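Local coordinates for HIGH affinity ribose transport protein RBSD (Bacillus subtilis, PDB 1OGD), which catalyses the interconversion of the beta-pyranose and beta-furanose forms of D-ribose as a homodecamer built from two pentamers, at the interface of chains A and B. Numbering follows the deposited sequence. Chains: chain A/B, HIGH affinity ribose transport protein RBSD.

The interface of chains A and B. Residues chain A 129, 131; chain B 28-30, 116-119.
The C-terminal loop of chain A, following strand 123-127, runs into two loops of chain B: residues 28-30, which follow strand 23-27, and the loop of residues 116-119, which lies between strands 110-113 and 123-127. A:Phe131, the last residue of its chain, enters between them ring first, a worked example of a chain terminus packed against the back of residues that line a neighbour's sugar site. With CG held between the backbone N and the carbonyl carbon (chi1 58°), the ring points into chain B. One face lies against the backbone of B:Phe117, whose carbonyl carbon C sits 3.7 Å from the centroid of the A:Phe131 ring; the opposite face is backed by the methyl CG2 of A:Val129 from its own chain. The side chains of A:Phe131 and B:Phe117 run at about a right angle to each other, while their ring planes are tilted by only about 34°; CD1 of A:Phe131 lies over a face of the B:Phe117 ring, toward its rim, 3.8 Å from CD2 of B:Phe117. Toward the CD2 side of the face that meets B:Phe117 C, CD2 of A:Phe131 packs 3.7 Å from CA of B:Thr118, and CE2 reaches CA of B:Pro119 at the ring edge. The carboxylate of B:Asp28 stands nearly perpendicular to the ring, 86° between planes, with CG at the ring's edge, 3.7 Å from CZ of A:Phe131. The contact rests on packing, a phenyl ring laid on backbone and carboxylate groups, with no polar pair across it close enough to bond, and A:Phe131 supplies most of the surface buried in it. An alanine in place of A:Phe131 would probably open a gap between the two chain B loops and leave the side chain of B:Asp28 freer to turn. That aspartate binds the sugar, and B:Gly30 and B:Pro119 also line the ribose pocket, so the ring probably helps to shape the site of the adjacent subunit. The B:Asp28 carboxylate is further steadied within chain B by the backbone N of B:Gly30, which donates a 2.8 Å hydrogen bond to the anti side of carboxylate oxygen OD2 of B:Asp28, somewhat out of the carboxylate plane.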
# COMPACT_ATOMS: atom_id res chain seq x y z
N VAL A 129 24.44 21.54 -11.80
CA VAL A 129 24.24 22.18 -10.50
C VAL A 129 24.17 23.70 -10.69
O VAL A 129 24.81 24.25 -11.59
CB VAL A 129 25.37 21.77 -9.52
CG1 VAL A 129 26.70 22.30 -10.01
CG2 VAL A 129 25.05 22.27 -8.12
N PHE A 131 25.30 26.05 -8.67
CA PHE A 131 26.33 26.79 -7.96
C PHE A 131 27.61 25.97 -7.91
O PHE A 131 27.61 24.87 -8.48
CB PHE A 131 25.87 27.12 -6.53
CG PHE A 131 25.52 25.91 -5.72
CD1 PHE A 131 24.23 25.37 -5.76
CD2 PHE A 131 26.48 25.29 -4.92
CE1 PHE A 131 23.91 24.23 -5.03
CE2 PHE A 131 26.16 24.14 -4.17
CZ PHE A 131 24.87 23.61 -4.23
OXT PHE A 131 28.59 26.44 -7.31
N ASP B 28 23.55 20.26 0.86
CA ASP B 28 23.34 21.56 0.24
C ASP B 28 22.24 21.33 -0.80
O ASP B 28 21.79 20.19 -0.97
CB ASP B 28 24.64 22.11 -0.38
CG ASP B 28 25.25 21.19 -1.42
OD1 ASP B 28 26.50 21.08 -1.42
OD2 ASP B 28 24.52 20.60 -2.25
N ALA B 29 21.81 22.38 -1.49
CA ALA B 29 20.74 22.24 -2.46
C ALA B 29 21.02 21.35 -3.67
O ALA B 29 20.10 20.99 -4.40
CB ALA B 29 20.31 23.63 -2.93
N GLY B 30 22.27 20.97 -3.88
CA GLY B 30 22.59 20.17 -5.05
C GLY B 30 22.90 18.69 -4.87
O GLY B 30 22.92 17.96 -5.85
N GLU B 116 21.42 25.78 1.39
CA GLU B 116 22.81 26.13 1.12
C GLU B 116 23.19 26.07 -0.36
O GLU B 116 22.99 25.04 -1.01
CB GLU B 116 23.73 25.20 1.93
CG GLU B 116 25.18 25.62 1.97
CD GLU B 116 25.39 26.96 2.65
OE1 GLU B 116 24.75 27.21 3.70
OE2 GLU B 116 26.20 27.77 2.15
N PHE B 117 23.73 27.17 -0.87
CA PHE B 117 24.13 27.26 -2.28
C PHE B 117 25.64 27.41 -2.48
O PHE B 117 26.08 28.16 -3.36
CB PHE B 117 23.43 28.44 -2.96
CG PHE B 117 22.24 28.05 -3.78
CD1 PHE B 117 21.20 27.32 -3.21
CD2 PHE B 117 22.14 28.43 -5.11
CE1 PHE B 117 20.08 26.96 -3.97
CE2 PHE B 117 21.03 28.08 -5.88
CZ PHE B 117 19.99 27.35 -5.30
N THR B 118 26.42 26.69 -1.68
CA THR B 118 27.87 26.73 -1.80
C THR B 118 28.33 25.28 -1.92
O THR B 118 27.80 24.40 -1.25
CB THR B 118 28.53 27.43 -0.59
OG1 THR B 118 28.21 26.73 0.61
CG2 THR B 118 28.03 28.87 -0.48
N PRO B 119 29.33 25.01 -2.77
CA PRO B 119 29.88 23.67 -3.01
C PRO B 119 30.37 22.84 -1.83
O PRO B 119 30.94 23.34 -0.88
CB PRO B 119 30.99 23.94 -4.04
CG PRO B 119 31.47 25.30 -3.65
CD PRO B 119 30.17 26.04 -3.42